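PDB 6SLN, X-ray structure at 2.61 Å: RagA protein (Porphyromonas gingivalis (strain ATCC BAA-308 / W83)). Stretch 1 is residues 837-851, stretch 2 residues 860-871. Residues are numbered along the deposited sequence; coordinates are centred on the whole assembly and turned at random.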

# COMPACT_ATOMS: atom_id res chain seq x y z
N ASP A 837 -35.47 -7.50 -36.43
CA ASP A 837 -35.36 -8.96 -36.42
C ASP A 837 -33.91 -9.39 -36.62
O ASP A 837 -33.60 -10.18 -37.52
CB ASP A 837 -36.26 -9.57 -37.49
CG ASP A 837 -36.61 -11.02 -37.20
OD1 ASP A 837 -36.60 -11.42 -36.01
OD2 ASP A 837 -36.91 -11.76 -38.17
N LYS A 838 -33.01 -8.87 -35.79
CA LYS A 838 -31.61 -9.28 -35.79
C LYS A 838 -31.21 -9.42 -34.33
O LYS A 838 -31.45 -8.49 -33.55
CB LYS A 838 -30.73 -8.25 -36.50
CG LYS A 838 -31.06 -8.04 -37.99
CD LYS A 838 -30.36 -6.81 -38.55
CE LYS A 838 -30.80 -6.47 -39.97
NZ LYS A 838 -31.12 -5.01 -40.11
N SER A 839 -30.64 -10.56 -33.96
CA SER A 839 -30.42 -10.88 -32.54
C SER A 839 -29.05 -10.40 -32.07
O SER A 839 -28.06 -10.52 -32.79
CB SER A 839 -30.55 -12.38 -32.25
OG SER A 839 -31.68 -12.97 -32.86
N VAL A 840 -29.00 -9.88 -30.84
CA VAL A 840 -27.77 -9.30 -30.32
C VAL A 840 -26.75 -10.37 -29.93
O VAL A 840 -25.55 -10.15 -30.07
CB VAL A 840 -28.10 -8.37 -29.14
CG1 VAL A 840 -26.92 -7.46 -28.82
CG2 VAL A 840 -29.29 -7.53 -29.50
N THR A 841 -27.20 -11.52 -29.47
CA THR A 841 -26.31 -12.67 -29.28
C THR A 841 -26.37 -13.53 -30.54
O THR A 841 -27.47 -13.90 -30.97
CB THR A 841 -26.73 -13.49 -28.06
OG1 THR A 841 -26.88 -12.64 -26.92
CG2 THR A 841 -25.73 -14.60 -27.76
N PRO A 842 -25.24 -13.83 -31.18
CA PRO A 842 -25.29 -14.51 -32.49
C PRO A 842 -25.87 -15.91 -32.37
O PRO A 842 -25.42 -16.70 -31.53
CB PRO A 842 -23.81 -14.56 -32.92
CG PRO A 842 -23.17 -13.45 -32.17
CD PRO A 842 -23.89 -13.37 -30.84
N PRO A 843 -26.86 -16.26 -33.21
CA PRO A 843 -27.57 -17.54 -33.02
C PRO A 843 -26.83 -18.74 -33.55
O PRO A 843 -27.14 -19.86 -33.12
CB PRO A 843 -28.88 -17.34 -33.81
CG PRO A 843 -28.88 -15.91 -34.27
CD PRO A 843 -27.44 -15.47 -34.30
N ILE A 844 -25.87 -18.57 -34.47
CA ILE A 844 -25.25 -19.68 -35.18
C ILE A 844 -23.76 -19.73 -34.87
O ILE A 844 -23.04 -18.73 -35.04
CB ILE A 844 -25.55 -19.58 -36.69
CG1 ILE A 844 -27.07 -19.73 -36.89
CG2 ILE A 844 -24.78 -20.65 -37.47
CD1 ILE A 844 -27.60 -19.50 -38.31
N THR A 845 -23.30 -20.89 -34.39
CA THR A 845 -21.94 -21.12 -33.92
C THR A 845 -21.46 -22.43 -34.50
O THR A 845 -22.05 -23.48 -34.22
CB THR A 845 -21.89 -21.18 -32.39
OG1 THR A 845 -22.47 -20.00 -31.83
CG2 THR A 845 -20.45 -21.33 -31.91
N GLY A 846 -20.38 -22.39 -35.27
CA GLY A 846 -19.81 -23.61 -35.80
C GLY A 846 -18.31 -23.52 -36.03
O GLY A 846 -17.67 -22.50 -35.77
N GLY A 847 -17.77 -24.63 -36.50
CA GLY A 847 -16.39 -24.71 -36.93
C GLY A 847 -16.20 -25.98 -37.72
O GLY A 847 -17.05 -26.88 -37.71
N PHE A 848 -15.08 -26.04 -38.43
CA PHE A 848 -14.69 -27.28 -39.07
C PHE A 848 -13.17 -27.35 -39.15
O PHE A 848 -12.49 -26.33 -39.25
CB PHE A 848 -15.32 -27.45 -40.46
CG PHE A 848 -15.11 -26.29 -41.38
CD1 PHE A 848 -15.96 -25.19 -41.34
CD2 PHE A 848 -14.08 -26.30 -42.32
CE1 PHE A 848 -15.78 -24.11 -42.20
CE2 PHE A 848 -13.90 -25.23 -43.20
CZ PHE A 848 -14.75 -24.13 -43.14
N SER A 849 -12.66 -28.58 -39.09
CA SER A 849 -11.23 -28.86 -39.09
C SER A 849 -10.93 -29.88 -40.18
O SER A 849 -11.57 -30.93 -40.25
CB SER A 849 -10.77 -29.36 -37.71
OG SER A 849 -11.01 -28.40 -36.68
N LEU A 850 -9.98 -29.54 -41.05
CA LEU A 850 -9.42 -30.46 -42.04
C LEU A 850 -8.08 -30.96 -41.55
O LEU A 850 -7.57 -30.55 -40.50
CB LEU A 850 -9.25 -29.79 -43.39
CG LEU A 850 -10.51 -29.31 -44.10
CD1 LEU A 850 -10.48 -27.81 -44.17
CD2 LEU A 850 -10.60 -29.93 -45.49
N GLY A 851 -7.48 -31.85 -42.33
CA GLY A 851 -6.16 -32.31 -41.97
C GLY A 851 -5.67 -33.45 -42.83
O GLY A 851 -6.33 -34.49 -42.94
N ASP A 860 -2.76 -28.99 -41.04
CA ASP A 860 -4.01 -28.94 -40.28
C ASP A 860 -4.59 -27.54 -40.32
O ASP A 860 -3.89 -26.56 -40.02
CB ASP A 860 -3.79 -29.40 -38.84
CG ASP A 860 -3.82 -30.91 -38.72
OD1 ASP A 860 -4.86 -31.46 -38.30
OD2 ASP A 860 -2.81 -31.54 -39.08
N ALA A 861 -5.86 -27.45 -40.68
CA ALA A 861 -6.59 -26.20 -40.73
C ALA A 861 -7.75 -26.29 -39.76
O ALA A 861 -8.51 -27.27 -39.77
CB ALA A 861 -7.10 -25.90 -42.14
N ASP A 862 -7.88 -25.29 -38.90
CA ASP A 862 -8.99 -25.19 -37.96
C ASP A 862 -9.78 -23.95 -38.33
O ASP A 862 -9.27 -22.82 -38.24
CB ASP A 862 -8.48 -25.16 -36.52
CG ASP A 862 -8.02 -26.52 -36.03
OD1 ASP A 862 -6.88 -26.91 -36.35
OD2 ASP A 862 -8.79 -27.20 -35.33
N PHE A 863 -11.01 -24.15 -38.78
CA PHE A 863 -11.94 -23.06 -39.07
C PHE A 863 -13.02 -22.97 -38.00
O PHE A 863 -13.34 -23.95 -37.31
CB PHE A 863 -12.64 -23.25 -40.41
CG PHE A 863 -11.75 -23.22 -41.58
CD1 PHE A 863 -11.01 -24.33 -41.92
CD2 PHE A 863 -11.72 -22.11 -42.40
CE1 PHE A 863 -10.22 -24.32 -43.03
CE2 PHE A 863 -10.93 -22.09 -43.50
CZ PHE A 863 -10.18 -23.19 -43.82
N ALA A 864 -13.62 -21.79 -37.93
CA ALA A 864 -14.67 -21.46 -36.99
C ALA A 864 -15.50 -20.33 -37.58
O ALA A 864 -14.98 -19.49 -38.33
CB ALA A 864 -14.08 -21.05 -35.63
N TYR A 865 -16.79 -20.31 -37.25
CA TYR A 865 -17.62 -19.23 -37.76
C TYR A 865 -18.68 -18.81 -36.75
O TYR A 865 -19.05 -19.55 -35.83
CB TYR A 865 -18.28 -19.62 -39.09
CG TYR A 865 -19.02 -20.93 -39.07
CD1 TYR A 865 -18.36 -22.12 -39.34
CD2 TYR A 865 -20.38 -20.97 -38.82
CE1 TYR A 865 -19.04 -23.32 -39.34
CE2 TYR A 865 -21.07 -22.17 -38.81
CZ TYR A 865 -20.39 -23.33 -39.08
OH TYR A 865 -21.07 -24.52 -39.06
N ILE A 866 -19.14 -17.57 -36.93
CA ILE A 866 -20.17 -16.95 -36.12
C ILE A 866 -21.12 -16.28 -37.10
O ILE A 866 -20.78 -15.25 -37.70
CB ILE A 866 -19.58 -15.93 -35.13
CG1 ILE A 866 -18.65 -16.63 -34.14
CG2 ILE A 866 -20.66 -15.17 -34.39
CD1 ILE A 866 -19.38 -17.46 -33.11
N VAL A 867 -22.30 -16.86 -37.29
CA VAL A 867 -23.28 -16.41 -38.27
C VAL A 867 -24.48 -15.83 -37.54
O VAL A 867 -24.93 -16.37 -36.52
CB VAL A 867 -23.72 -17.57 -39.19
CG1 VAL A 867 -24.74 -17.09 -40.20
CG2 VAL A 867 -22.51 -18.19 -39.87
N GLY A 868 -25.02 -14.73 -38.07
CA GLY A 868 -26.09 -14.05 -37.38
C GLY A 868 -25.65 -12.95 -36.45
O GLY A 868 -26.50 -12.37 -35.76
N LYS A 869 -24.35 -12.64 -36.41
CA LYS A 869 -23.84 -11.52 -35.63
C LYS A 869 -24.08 -10.20 -36.37
O LYS A 869 -23.77 -10.08 -37.56
CB LYS A 869 -22.35 -11.71 -35.33
CG LYS A 869 -21.69 -10.63 -34.47
CD LYS A 869 -20.64 -11.26 -33.53
CE LYS A 869 -19.51 -10.31 -33.17
NZ LYS A 869 -19.93 -9.01 -32.55
N TRP A 870 -24.68 -9.25 -35.67
CA TRP A 870 -24.76 -7.87 -36.08
C TRP A 870 -24.06 -7.02 -35.03
O TRP A 870 -23.78 -7.47 -33.92
CB TRP A 870 -26.22 -7.42 -36.28
CG TRP A 870 -26.98 -8.40 -37.13
CD1 TRP A 870 -27.57 -9.56 -36.71
CD2 TRP A 870 -27.19 -8.33 -38.55
NE1 TRP A 870 -28.15 -10.21 -37.79
CE2 TRP A 870 -27.93 -9.47 -38.92
CE3 TRP A 870 -26.84 -7.41 -39.54
CZ2 TRP A 870 -28.32 -9.71 -40.23
CZ3 TRP A 870 -27.23 -7.66 -40.86
CH2 TRP A 870 -27.95 -8.80 -41.19
N MET A 871 -23.76 -5.78 -35.41
CA MET A 871 -22.96 -4.91 -34.57
C MET A 871 -23.13 -3.50 -35.08
O MET A 871 -23.14 -3.27 -36.29
CB MET A 871 -21.48 -5.32 -34.59
CG MET A 871 -20.70 -4.87 -33.35
SD MET A 871 -19.17 -5.80 -33.07
CE MET A 871 -18.43 -5.76 -34.72

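How are the two backbones joined? They run antiparallel, their axes 166° apart, and hydrogen bonds recur at alternate residues. Gly 846 with Tyr 865 makes the straightest pair: Gly 846 N gives to Tyr 865 O (3.2 Å), and Tyr 865 N to Gly 846 O (2.8 Å).

Why does Tyr 865 lie across its neighbour? With chi1 at 52° (p), its ring folds over Gly 846, whose CA sits 3.6 Å from the ring centroid in a CH-pi contact. A CB on Gly 846 would fall 2.1 Å from Tyr 865 CZ, so this rotamer needs the bare glycine.

How do the two phenylalanines share one face? Phe 848 is also p (52°), which carries its ring over Phe 863, and Phe 863 CB lies 3.5 Å from the Phe 848 ring centroid. Phe 863 takes m (-64°), and the rings end nearly parallel but slid apart, barely overlapping. On the opposite face, Ser 849 OG donates to Asp 862 OD2 at 2.9 Å.

What holds the loop end? Lys 838, m at chi1 and then extended through chi2 and chi3, lays its aliphatic chain over Trp 870: CD is 3.5 Å from the six-membered ring centroid. NZ, 5.0 Å from that centroid, adds at most a weak cation-pi attraction. Nearby, Pro 842 CB packs against Ile 866 CG2 at 3.5 Å.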